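Long-range contact in DUF5638 domain-containing protein (Legionella pneumophila subsp. pneumophila, PDB 5L1A), which is of unknown function but is probably a membrane protein, of which this chain is the N-terminal part: residues L11-L15 / V63-E67. Numbering follows the deposited sequence.
Sequences LEKRL and VEEYE. With I3C (5-amino-2,4,6-triiodobenzene-1,3-dicarboxylic acid), chain B; I3C (5-amino-2,4,6-triiodobenzene-1,3-dicarboxylic acid), chain E.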
ATOM      1  N   LEU A  11       2.538  -2.388 -15.342  1.00 19.12           N
ATOM      2  CA  LEU A  11       2.260  -2.548 -13.921  1.00 18.72           C
ATOM      3  C   LEU A  11       2.791  -1.371 -13.114  1.00 19.43           C
ATOM      4  O   LEU A  11       2.211  -1.017 -12.081  1.00 22.49           O
ATOM      5  CB  LEU A  11       2.867  -3.856 -13.417  1.00 18.88           C
ATOM      6  CG  LEU A  11       2.007  -5.120 -13.477  1.00 20.33           C
ATOM      7  CD1 LEU A  11       1.269  -5.245 -14.801  1.00 22.15           C
ATOM      8  CD2 LEU A  11       2.874  -6.343 -13.233  1.00 20.41           C
ATOM      9  N   GLU A  12       3.887  -0.758 -13.567  1.00 14.18           N
ATOM     10  CA  GLU A  12       4.434   0.400 -12.873  1.00 14.71           C
ATOM     11  C   GLU A  12       3.474   1.584 -12.905  1.00 14.96           C
ATOM     12  O   GLU A  12       3.379   2.330 -11.926  1.00 14.94           O
ATOM     13  CB  GLU A  12       5.778   0.784 -13.487  1.00 15.91           C
ATOM     14  CG  GLU A  12       6.438   2.002 -12.856  1.00 18.97           C
ATOM     15  CD  GLU A  12       6.892   1.752 -11.433  1.00 24.07           C
ATOM     16  OE1 GLU A  12       7.247   0.596 -11.114  1.00 25.81           O
ATOM     17  OE2 GLU A  12       6.893   2.709 -10.632  1.00 25.95           O
ATOM     18  N   LYS A  13       2.749   1.764 -14.012  1.00 18.70           N
ATOM     19  CA  LYS A  13       1.794   2.863 -14.105  1.00 20.79           C
ATOM     20  C   LYS A  13       0.713   2.757 -13.038  1.00 22.97           C
ATOM     21  O   LYS A  13       0.177   3.778 -12.595  1.00 27.08           O
ATOM     22  CB  LYS A  13       1.171   2.903 -15.502  1.00 22.19           C
ATOM     23  CG  LYS A  13       2.158   3.243 -16.616  1.00 27.28           C
ATOM     24  CD  LYS A  13       1.463   3.334 -17.971  1.00 33.09           C
ATOM     25  CE  LYS A  13       2.400   3.864 -19.053  1.00 38.38           C
ATOM     26  NZ  LYS A  13       3.532   2.937 -19.342  1.00 40.46           N
ATOM     27  N   ARG A  14       0.382   1.539 -12.607  1.00 22.49           N
ATOM     28  CA  ARG A  14      -0.596   1.384 -11.537  1.00 21.60           C
ATOM     29  C   ARG A  14       0.026   1.572 -10.161  1.00 20.66           C
ATOM     30  O   ARG A  14      -0.674   1.965  -9.223  1.00 21.67           O
ATOM     31  CB  ARG A  14      -1.273   0.019 -11.633  1.00 23.36           C
ATOM     32  CG  ARG A  14      -2.254  -0.086 -12.786  1.00 26.80           C
ATOM     33  CD  ARG A  14      -3.291  -1.157 -12.518  1.00 29.23           C
ATOM     34  NE  ARG A  14      -2.840  -2.477 -12.936  1.00 28.82           N
ATOM     35  CZ  ARG A  14      -3.287  -3.616 -12.421  1.00 27.96           C
ATOM     36  NH1 ARG A  14      -4.187  -3.603 -11.448  1.00 28.83           N
ATOM     37  NH2 ARG A  14      -2.824  -4.768 -12.873  1.00 27.43           N
ATOM     38  N   LEU A  15       1.324   1.292 -10.020  1.00 17.12           N
ATOM     39  CA  LEU A  15       2.020   1.637  -8.782  1.00 14.67           C
ATOM     40  C   LEU A  15       1.961   3.134  -8.523  1.00 13.76           C
ATOM     41  O   LEU A  15       1.759   3.569  -7.383  1.00 13.66           O
ATOM     42  CB  LEU A  15       3.477   1.178  -8.842  1.00 15.09           C
ATOM     43  CG  LEU A  15       3.912  -0.139  -8.202  1.00 17.79           C
ATOM     44  CD1 LEU A  15       5.424  -0.150  -8.087  1.00 22.34           C
ATOM     45  CD2 LEU A  15       3.279  -0.337  -6.841  1.00 16.55           C
ATOM     46  N   VAL A  63       0.951  -5.296  -6.983  1.00 12.52           N
ATOM     47  CA  VAL A  63       0.176  -4.146  -7.441  1.00 13.31           C
ATOM     48  C   VAL A  63      -1.269  -4.253  -6.965  1.00 14.95           C
ATOM     49  O   VAL A  63      -1.863  -3.267  -6.513  1.00 18.14           O
ATOM     50  CB  VAL A  63       0.268  -4.018  -8.975  1.00 12.56           C
ATOM     51  CG1 VAL A  63      -0.790  -3.058  -9.499  1.00 12.78           C
ATOM     52  CG2 VAL A  63       1.656  -3.549  -9.383  1.00 11.16           C
ATOM     53  N   GLU A  64      -1.853  -5.450  -7.049  1.00  9.62           N
ATOM     54  CA  GLU A  64      -3.199  -5.653  -6.525  1.00  9.61           C
ATOM     55  C   GLU A  64      -3.246  -5.445  -5.015  1.00  9.54           C
ATOM     56  O   GLU A  64      -4.221  -4.898  -4.489  1.00  9.52           O
ATOM     57  CB  GLU A  64      -3.700  -7.051  -6.889  1.00 10.25           C
ATOM     58  CG  GLU A  64      -4.005  -7.225  -8.362  1.00 10.46           C
ATOM     59  CD  GLU A  64      -4.290  -8.667  -8.736  1.00 14.57           C
ATOM     60  OE1 GLU A  64      -4.098  -9.560  -7.885  1.00 17.63           O
ATOM     61  OE2 GLU A  64      -4.706  -8.908  -9.889  1.00 18.14           O
ATOM     62  N   GLU A  65      -2.203  -5.878  -4.303  1.00  9.63           N
ATOM     63  CA  GLU A  65      -2.188  -5.717  -2.853  1.00  9.68           C
ATOM     64  C   GLU A  65      -2.118  -4.245  -2.466  1.00  9.19           C
ATOM     65  O   GLU A  65      -2.774  -3.817  -1.511  1.00  9.21           O
ATOM     66  CB  GLU A  65      -1.015  -6.489  -2.250  1.00 12.91           C
ATOM     67  CG  GLU A  65      -0.966  -6.457  -0.733  1.00 18.70           C
ATOM     68  CD  GLU A  65       0.416  -6.762  -0.193  1.00 22.64           C
ATOM     69  OE1 GLU A  65       1.385  -6.677  -0.975  1.00 23.71           O
ATOM     70  OE2 GLU A  65       0.535  -7.082   1.010  1.00 23.46           O
ATOM     71  N   TYR A  66      -1.324  -3.462  -3.197  1.00  8.87           N
ATOM     72  CA  TYR A  66      -1.263  -2.023  -2.965  1.00  8.55           C
ATOM     73  C   TYR A  66      -2.605  -1.362  -3.263  1.00  8.48           C
ATOM     74  O   TYR A  66      -3.028  -0.441  -2.553  1.00  8.44           O
ATOM     75  CB  TYR A  66      -0.156  -1.420  -3.831  1.00  8.43           C
ATOM     76  CG  TYR A  66       0.361  -0.069  -3.398  1.00  8.33           C
ATOM     77  CD1 TYR A  66      -0.086   0.541  -2.231  1.00  8.33           C
ATOM     78  CD2 TYR A  66       1.302   0.601  -4.167  1.00  8.37           C
ATOM     79  CE1 TYR A  66       0.398   1.784  -1.846  1.00  8.38           C
ATOM     80  CE2 TYR A  66       1.790   1.836  -3.794  1.00  8.46           C
ATOM     81  CZ  TYR A  66       1.335   2.426  -2.636  1.00  8.46           C
ATOM     82  OH  TYR A  66       1.825   3.659  -2.272  1.00  9.48           O
ATOM     83  N   GLU A  67      -3.293  -1.828  -4.306  1.00  8.62           N
ATOM     84  CA  GLU A  67      -4.578  -1.237  -4.671  1.00  9.26           C
ATOM     85  C   GLU A  67      -5.643  -1.516  -3.618  1.00 12.00           C
ATOM     86  O   GLU A  67      -6.437  -0.629  -3.282  1.00 14.75           O
ATOM     87  CB  GLU A  67      -5.020  -1.760  -6.036  1.00  8.99           C
ATOM     88  CG  GLU A  67      -4.212  -1.195  -7.175  1.00 11.25           C
ATOM     89  CD  GLU A  67      -4.303  -2.035  -8.425  1.00 18.65           C
ATOM     90  OE1 GLU A  67      -4.753  -3.195  -8.338  1.00 22.82           O
ATOM     91  OE2 GLU A  67      -3.922  -1.532  -9.497  1.00 22.55           O
TER
HETATM   92  I3  I3C B 201      -6.362 -13.961  -2.427  1.00 44.40           I
HETATM   93  I2  I3C B 201      -7.333  -8.862   0.855  1.00 35.65           I
HETATM   94  I1  I3C B 201      -1.643 -10.282  -0.953  1.00 35.03           I
HETATM   95  O8  I3C B 201      -3.041 -12.690  -3.483  1.00 34.48           O
HETATM   96  O9  I3C B 201      -2.691 -13.777  -1.612  1.00 32.04           O
HETATM   97  C10 I3C B 201      -4.059  -8.591   0.486  1.00 27.49           C
HETATM   98  N13 I3C B 201      -7.896 -11.620  -0.740  1.00 32.44           N
HETATM   99  C1  I3C B 201      -4.186 -11.947  -1.552  1.00 35.81           C
HETATM  100  C6  I3C B 201      -5.635 -12.249  -1.497  1.00 39.29           C
HETATM  101  C5  I3C B 201      -6.570 -11.348  -0.791  1.00 34.47           C
HETATM  102  C4  I3C B 201      -6.034 -10.138  -0.140  1.00 32.50           C
HETATM  103  C3  I3C B 201      -4.592  -9.820  -0.183  1.00 30.39           C
HETATM  104  C2  I3C B 201      -3.674 -10.729  -0.892  1.00 33.49           C
HETATM  105  C7  I3C B 201      -3.245 -12.866  -2.264  1.00 34.06           C
HETATM  106  O11 I3C B 201      -4.094  -7.508  -0.134  1.00 26.51           O
HETATM  107  O12 I3C B 201      -3.597  -8.687   1.646  1.00 26.56           O
HETATM  108  I3  I3C E 204       1.949  -9.603  -2.023  1.00 73.84           I
HETATM  109  I2  I3C E 204       7.171  -7.594   0.824  1.00 65.39           I
HETATM  110  I1  I3C E 204       5.645 -13.542   0.898  1.00 93.50           I
HETATM  111  O8  I3C E 204       3.320 -13.118  -1.874  1.00 76.27           O
HETATM  112  O9  I3C E 204       2.114 -12.709  -0.098  1.00 76.02           O
HETATM  113  C10 I3C E 204       7.376 -10.743   1.488  1.00 76.62           C
HETATM  114  N13 I3C E 204       4.330  -7.539  -0.917  1.00 71.12           N
HETATM  115  C1  I3C E 204       4.000 -11.319  -0.481  1.00 79.52           C
HETATM  116  C6  I3C E 204       3.688  -9.929  -0.906  1.00 75.32           C
HETATM  117  C5  I3C E 204       4.605  -8.811  -0.534  1.00 72.26           C
HETATM  118  C4  I3C E 204       5.831  -9.097   0.262  1.00 70.72           C
HETATM  119  C3  I3C E 204       6.139 -10.484   0.681  1.00 77.40           C
HETATM  120  C2  I3C E 204       5.222 -11.589   0.312  1.00 83.05           C
HETATM  121  C7  I3C E 204       3.085 -12.452  -0.843  1.00 77.26           C
HETATM  122  O11 I3C E 204       7.318 -10.597   2.729  1.00 76.09           O
HETATM  123  O12 I3C E 204       8.428 -11.089   0.910  1.00 76.27           O
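Residues 11-15 of helix 8-25 and 63-67 of helix 56-77 run nearly parallel, their short axes 10.0 Å apart at closest approach and crossing at 21°, with the CA atoms of Leu15 and Val63 6.2 Å apart. Val63 points toward the other helix and packs against three residues: its CG2 lies 3.7 Å from Leu11 O and 4.3 Å from Leu15 CG, while its CG1 meets Arg14 CB at 3.8 Å and sits over one face of the guanidinium. One turn after Val63, the edge of the Tyr66 ring meets Leu15, CD2 to CD2 3.5 Å; the Tyr66 hydroxyl is hydrogen-bonded to Asp19, and its ring stacks with Tyr46. At the more exposed border Arg14 NH1 donates to Glu67 OE2 at 2.9 Å, a salt bridge. Glu65, out of reach of 11-15, accepts a hydrogen bond on OE1 from N13 of the chain E I3C (3.1 Å). An apolar seam edged by a salt bridge thus joins two helices of the all-helical DUF5638 fold, with helix 33-51 against Leu15 and Tyr66.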